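Long-range contact in b11L5F_LGL (Synthetic construct, PDB 6CZG), which is a de novo designed beta-barrel, a redesigned scaffold that probably binds a small fluorogenic ligand: residues A[2-14]-A[59-71]. Numbering follows the deposited sequence.
Sequences SSMCRAASLLPGT and GKVTCKTPDTMDV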
ATOM      1  N   SER A   2      10.665 -10.088  12.406  1.00 43.11           N
ATOM      2  CA  SER A   2      10.220 -10.091  13.796  1.00 47.07           C
ATOM      3  C   SER A   2       9.302  -8.907  14.077  1.00 45.60           C
ATOM      4  O   SER A   2       9.725  -7.752  14.028  1.00 51.86           O
ATOM      5  CB  SER A   2      11.421 -10.068  14.744  1.00 45.80           C
ATOM      6  N   SER A   3       8.041  -9.206  14.371  1.00 39.84           N
ATOM      7  CA  SER A   3       7.021  -8.190  14.597  1.00 32.29           C
ATOM      8  C   SER A   3       5.923  -8.809  15.452  1.00 28.56           C
ATOM      9  O   SER A   3       5.997  -9.978  15.840  1.00 29.38           O
ATOM     10  CB  SER A   3       6.474  -7.645  13.275  1.00 32.43           C
ATOM     11  OG  SER A   3       5.831  -8.662  12.530  1.00 31.67           O
ATOM     12  N   MET A   4       4.899  -8.012  15.751  1.00 26.34           N
ATOM     13  CA  MET A   4       3.802  -8.450  16.602  1.00 26.62           C
ATOM     14  C   MET A   4       2.593  -8.931  15.807  1.00 29.82           C
ATOM     15  O   MET A   4       1.555  -9.238  16.402  1.00 30.48           O
ATOM     16  CB  MET A   4       3.393  -7.325  17.554  1.00 26.55           C
ATOM     17  CG  MET A   4       4.404  -7.066  18.658  1.00 30.79           C
ATOM     18  SD  MET A   4       4.351  -8.309  19.963  1.00 41.82           S
ATOM     19  CE  MET A   4       2.956  -7.729  20.924  1.00 34.01           C
ATOM     20  N   CYS A   5       2.700  -8.997  14.481  1.00 26.42           N
ATOM     21  CA  CYS A   5       1.666  -9.600  13.652  1.00 22.35           C
ATOM     22  C   CYS A   5       2.316 -10.130  12.382  1.00 28.25           C
ATOM     23  O   CYS A   5       3.243  -9.514  11.849  1.00 24.11           O
ATOM     24  CB  CYS A   5       0.541  -8.608  13.332  1.00 24.38           C
ATOM     25  SG  CYS A   5       0.948  -7.292  12.169  1.00 21.13           S
ATOM     26  N   ARG A   6       1.830 -11.288  11.920  1.00 23.87           N
ATOM     27  CA  ARG A   6       2.462 -12.000  10.809  1.00 28.81           C
ATOM     28  C   ARG A   6       2.619 -11.116   9.576  1.00 24.98           C
ATOM     29  O   ARG A   6       3.670 -11.129   8.919  1.00 24.60           O
ATOM     30  CB  ARG A   6       1.640 -13.245  10.471  1.00 29.97           C
ATOM     31  CG  ARG A   6       2.420 -14.380   9.832  1.00 36.78           C
ATOM     32  CD  ARG A   6       1.722 -15.710  10.077  1.00 40.22           C
ATOM     33  NE  ARG A   6       0.430 -15.776   9.397  1.00 39.09           N
ATOM     34  CZ  ARG A   6      -0.378 -16.831   9.424  1.00 48.46           C
ATOM     35  NH1 ARG A   6      -0.031 -17.919  10.098  1.00 57.29           N
ATOM     36  NH2 ARG A   6      -1.534 -16.799   8.776  1.00 47.28           N
ATOM     37  N   ALA A   7       1.579 -10.346   9.244  1.00 21.93           N
ATOM     38  CA  ALA A   7       1.634  -9.478   8.072  1.00 27.93           C
ATOM     39  C   ALA A   7       2.802  -8.504   8.156  1.00 24.49           C
ATOM     40  O   ALA A   7       3.526  -8.305   7.171  1.00 20.70           O
ATOM     41  CB  ALA A   7       0.313  -8.725   7.917  1.00 21.60           C
ATOM     42  N   ALA A   8       3.005  -7.890   9.324  1.00 20.19           N
ATOM     43  CA  ALA A   8       4.138  -6.985   9.492  1.00 22.06           C
ATOM     44  C   ALA A   8       5.465  -7.719   9.357  1.00 22.31           C
ATOM     45  O   ALA A   8       6.460  -7.125   8.925  1.00 20.32           O
ATOM     46  CB  ALA A   8       4.058  -6.282  10.846  1.00 23.88           C
ATOM     47  N   SER A   9       5.504  -9.003   9.722  1.00 23.92           N
ATOM     48  CA  SER A   9       6.731  -9.776   9.563  1.00 22.33           C
ATOM     49  C   SER A   9       7.009 -10.099   8.102  1.00 25.86           C
ATOM     50  O   SER A   9       8.174 -10.223   7.709  1.00 30.52           O
ATOM     51  CB  SER A   9       6.655 -11.063  10.385  1.00 25.77           C
ATOM     52  OG  SER A   9       7.141 -10.858  11.700  1.00 31.61           O
ATOM     53  N   LEU A  10       5.964 -10.237   7.283  1.00 24.70           N
ATOM     54  CA  LEU A  10       6.136 -10.621   5.887  1.00 24.34           C
ATOM     55  C   LEU A  10       6.174  -9.440   4.923  1.00 25.66           C
ATOM     56  O   LEU A  10       6.550  -9.625   3.761  1.00 24.04           O
ATOM     57  CB  LEU A  10       5.018 -11.580   5.465  1.00 27.31           C
ATOM     58  CG  LEU A  10       5.023 -12.945   6.154  1.00 25.18           C
ATOM     59  CD1 LEU A  10       3.910 -13.825   5.609  1.00 19.36           C
ATOM     60  CD2 LEU A  10       6.377 -13.620   5.992  1.00 26.51           C
ATOM     61  N   LEU A  11       5.802  -8.241   5.368  1.00 23.41           N
ATOM     62  CA  LEU A  11       5.707  -7.076   4.491  1.00 21.74           C
ATOM     63  C   LEU A  11       7.024  -6.420   4.061  1.00 25.28           C
ATOM     64  O   LEU A  11       7.072  -5.883   2.946  1.00 21.52           O
ATOM     65  CB  LEU A  11       4.823  -6.014   5.148  1.00 25.30           C
ATOM     66  CG  LEU A  11       3.341  -6.091   4.773  1.00 20.08           C
ATOM     67  CD1 LEU A  11       2.540  -5.017   5.491  1.00 20.63           C
ATOM     68  CD2 LEU A  11       3.163  -5.987   3.263  1.00 18.21           C
ATOM     69  N   PRO A  12       8.088  -6.397   4.875  1.00 25.30           N
ATOM     70  CA  PRO A  12       9.289  -5.643   4.479  1.00 25.01           C
ATOM     71  C   PRO A  12       9.806  -6.034   3.101  1.00 25.64           C
ATOM     72  O   PRO A  12       9.907  -7.217   2.766  1.00 24.29           O
ATOM     73  CB  PRO A  12      10.299  -5.996   5.574  1.00 25.50           C
ATOM     74  CG  PRO A  12       9.472  -6.266   6.757  1.00 27.11           C
ATOM     75  CD  PRO A  12       8.244  -6.951   6.235  1.00 24.06           C
ATOM     76  N   GLY A  13      10.139  -5.021   2.295  1.00 24.58           N
ATOM     77  CA  GLY A  13      10.653  -5.239   0.961  1.00 24.48           C
ATOM     78  C   GLY A  13       9.837  -4.491  -0.072  1.00 22.81           C
ATOM     79  O   GLY A  13       9.089  -3.561   0.250  1.00 19.69           O
ATOM     80  N   THR A  14       9.983  -4.906  -1.329  1.00 26.15           N
ATOM     81  CA  THR A  14       9.373  -4.231  -2.467  1.00 25.13           C
ATOM     82  C   THR A  14       8.267  -5.088  -3.071  1.00 24.23           C
ATOM     83  O   THR A  14       8.423  -6.305  -3.230  1.00 23.11           O
ATOM     84  CB  THR A  14      10.430  -3.904  -3.529  1.00 25.94           C
ATOM     85  OG1 THR A  14      11.341  -2.928  -3.009  1.00 23.99           O
ATOM     86  CG2 THR A  14       9.786  -3.358  -4.796  1.00 22.09           C
ATOM     87  N   GLY A  59       3.746   6.910   4.030  1.00 25.19           N
ATOM     88  CA  GLY A  59       2.868   6.720   5.165  1.00 25.22           C
ATOM     89  C   GLY A  59       3.309   5.569   6.043  1.00 22.17           C
ATOM     90  O   GLY A  59       4.489   5.204   6.054  1.00 23.34           O
ATOM     91  N   LYS A  60       2.367   4.976   6.769  1.00 21.44           N
ATOM     92  CA  LYS A  60       2.678   3.877   7.666  1.00 24.37           C
ATOM     93  C   LYS A  60       1.574   2.833   7.599  1.00 23.30           C
ATOM     94  O   LYS A  60       0.415   3.143   7.319  1.00 25.54           O
ATOM     95  CB  LYS A  60       2.853   4.361   9.113  1.00 26.63           C
ATOM     96  N   VAL A  61       1.958   1.588   7.861  1.00 21.52           N
ATOM     97  CA  VAL A  61       1.033   0.472   7.981  1.00 21.27           C
ATOM     98  C   VAL A  61       1.137  -0.071   9.398  1.00 17.79           C
ATOM     99  O   VAL A  61       2.235  -0.176   9.956  1.00 22.42           O
ATOM    100  CB  VAL A  61       1.317  -0.632   6.940  1.00 22.42           C
ATOM    101  CG1 VAL A  61       0.877  -0.177   5.557  1.00 24.32           C
ATOM    102  CG2 VAL A  61       2.790  -0.995   6.933  1.00 23.02           C
ATOM    103  N   THR A  62      -0.010  -0.405   9.978  1.00 17.17           N
ATOM    104  CA  THR A  62      -0.105  -0.782  11.379  1.00 20.64           C
ATOM    105  C   THR A  62      -0.801  -2.127  11.501  1.00 22.66           C
ATOM    106  O   THR A  62      -1.790  -2.384  10.809  1.00 21.24           O
ATOM    107  CB  THR A  62      -0.876   0.274  12.182  1.00 16.95           C
ATOM    108  OG1 THR A  62      -0.160   1.515  12.157  1.00 25.21           O
ATOM    109  CG2 THR A  62      -1.062  -0.177  13.617  1.00 18.53           C
ATOM    110  N   CYS A  63      -0.274  -2.983  12.377  1.00 21.46           N
ATOM    111  CA  CYS A  63      -0.908  -4.263  12.661  1.00 23.14           C
ATOM    112  C   CYS A  63      -2.370  -4.065  13.039  1.00 21.98           C
ATOM    113  O   CYS A  63      -2.694  -3.283  13.935  1.00 21.10           O
ATOM    114  CB  CYS A  63      -0.169  -4.980  13.792  1.00 19.23           C
ATOM    115  SG  CYS A  63       1.427  -5.706  13.346  1.00 21.81           S
ATOM    116  N   LYS A  64      -3.252  -4.767  12.330  1.00 22.20           N
ATOM    117  CA  LYS A  64      -4.679  -4.777  12.623  1.00 22.25           C
ATOM    118  C   LYS A  64      -5.114  -6.124  13.183  1.00 27.15           C
ATOM    119  O   LYS A  64      -5.646  -6.200  14.293  1.00 32.38           O
ATOM    120  CB  LYS A  64      -5.472  -4.437  11.354  1.00 26.46           C
ATOM    121  CG  LYS A  64      -6.833  -3.818  11.598  1.00 28.20           C
ATOM    122  CD  LYS A  64      -7.761  -4.112  10.431  1.00 27.52           C
ATOM    123  CE  LYS A  64      -9.106  -3.431  10.599  1.00 31.79           C
ATOM    124  NZ  LYS A  64      -9.685  -3.036   9.285  1.00 33.17           N
ATOM    125  N   THR A  65      -4.894  -7.192  12.431  1.00 28.11           N
ATOM    126  CA  THR A  65      -5.044  -8.566  12.880  1.00 26.37           C
ATOM    127  C   THR A  65      -3.797  -9.313  12.445  1.00 28.65           C
ATOM    128  O   THR A  65      -3.002  -8.792  11.655  1.00 28.13           O
ATOM    129  CB  THR A  65      -6.308  -9.219  12.287  1.00 24.84           C
ATOM    130  OG1 THR A  65      -6.137  -9.407  10.878  1.00 26.52           O
ATOM    131  CG2 THR A  65      -7.540  -8.361  12.543  1.00 21.65           C
ATOM    132  N   PRO A  66      -3.576 -10.546  12.961  1.00 26.03           N
ATOM    133  CA  PRO A  66      -2.386 -11.314  12.561  1.00 25.65           C
ATOM    134  C   PRO A  66      -2.069 -11.281  11.071  1.00 25.44           C
ATOM    135  O   PRO A  66      -0.894 -11.303  10.693  1.00 30.91           O
ATOM    136  CB  PRO A  66      -2.738 -12.733  13.019  1.00 25.59           C
ATOM    137  CG  PRO A  66      -3.522 -12.506  14.264  1.00 31.05           C
ATOM    138  CD  PRO A  66      -4.291 -11.212  14.068  1.00 30.34           C
ATOM    139  N   ASP A  67      -3.092 -11.214  10.219  1.00 21.39           N
ATOM    140  CA  ASP A  67      -2.882 -11.202   8.776  1.00 25.71           C
ATOM    141  C   ASP A  67      -3.390  -9.937   8.092  1.00 26.02           C
ATOM    142  O   ASP A  67      -3.425  -9.896   6.856  1.00 23.98           O
ATOM    143  CB  ASP A  67      -3.541 -12.429   8.135  1.00 28.70           C
ATOM    144  CG  ASP A  67      -3.011 -13.734   8.693  1.00 34.99           C
ATOM    145  OD1 ASP A  67      -1.805 -13.802   9.009  1.00 35.82           O
ATOM    146  OD2 ASP A  67      -3.801 -14.696   8.809  1.00 41.84           O
ATOM    147  N   THR A  68      -3.781  -8.903   8.840  1.00 23.25           N
ATOM    148  CA  THR A  68      -4.265  -7.670   8.232  1.00 22.59           C
ATOM    149  C   THR A  68      -3.607  -6.458   8.873  1.00 27.72           C
ATOM    150  O   THR A  68      -3.322  -6.444  10.076  1.00 25.30           O
ATOM    151  CB  THR A  68      -5.794  -7.518   8.337  1.00 21.80           C
ATOM    152  OG1 THR A  68      -6.168  -7.350   9.709  1.00 21.76           O
ATOM    153  CG2 THR A  68      -6.509  -8.733   7.754  1.00 22.90           C
ATOM    154  N   MET A  69      -3.383  -5.433   8.051  1.00 20.06           N
ATOM    155  CA  MET A  69      -2.777  -4.180   8.471  1.00 21.03           C
ATOM    156  C   MET A  69      -3.661  -3.011   8.062  1.00 22.47           C
ATOM    157  O   MET A  69      -4.395  -3.082   7.072  1.00 21.77           O
ATOM    158  CB  MET A  69      -1.381  -3.986   7.856  1.00 20.92           C
ATOM    159  CG  MET A  69      -0.486  -5.210   7.907  1.00 21.36           C
ATOM    160  SD  MET A  69       0.577  -5.230   9.361  1.00 33.46           S
ATOM    161  CE  MET A  69       1.461  -3.688   9.153  1.00 23.95           C
ATOM    162  N   ASP A  70      -3.584  -1.931   8.836  1.00 19.36           N
ATOM    163  CA  ASP A  70      -4.209  -0.667   8.472  1.00 24.13           C
ATOM    164  C   ASP A  70      -3.252   0.133   7.599  1.00 23.64           C
ATOM    165  O   ASP A  70      -2.035   0.084   7.793  1.00 24.48           O
ATOM    166  CB  ASP A  70      -4.586   0.134   9.719  1.00 26.25           C
ATOM    167  CG  ASP A  70      -6.006  -0.130  10.176  1.00 29.73           C
ATOM    168  OD1 ASP A  70      -6.908  -0.188   9.313  1.00 34.37           O
ATOM    169  N   VAL A  71      -3.802   0.872   6.639  1.00 28.25           N
ATOM    170  CA  VAL A  71      -3.008   1.554   5.621  1.00 23.10           C
ATOM    171  C   VAL A  71      -3.363   3.034   5.623  1.00 28.08           C
ATOM    172  O   VAL A  71      -4.534   3.398   5.453  1.00 25.28           O
ATOM    173  CB  VAL A  71      -3.229   0.955   4.223  1.00 29.68           C
ATOM    174  CG1 VAL A  71      -2.450   1.742   3.179  1.00 27.30           C
ATOM    175  CG2 VAL A  71      -2.826  -0.503   4.208  1.00 20.21           C
TER
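Cys5 and Cys63 are joined by a disulfide that ties the short helix 6-10, a plug across one end of an antiparallel eight-stranded barrel, to the hairpin of strands 54-65 and 68-75. Its chi3 of -82° is near the relaxed, perpendicular value, and because Cys5 is the N-cap residue the bond anchors the helix at its N-terminal end. Met69 chi1 (-45°) sets CG 3.6 Å from Ala7 CB; bends at chi2 and chi3 then carry SD to 3.5 Å from Cys5 SG and CE to Ala8 CB and, tip to tip, Leu11 CD1. The small alanines let helix and sheet come close. Pro66 O accepts the first-turn amide of Ala7, N to O 3.0 Å. On the outer side, Arg6 and Asp67 run alongside each other, planes 15° apart: Asp67 OD1 takes Arg6 NE (3.0 Å) and NH2, and OD2 takes NH2, all three bonds bent and weak. An alanine in place of Asp67 would probably leave the guanidinium without its carboxylate mate and freer to swing into solvent. Farther out, Phe95 and Leu41 of other strands continue the apolar layer. Asp67 belongs to the type I turn Thr65-Thr68, beside a classic beta bulge in which Lys64 N (2.8 Å) and Thr65 N (2.9 Å) both donate to Thr68 O.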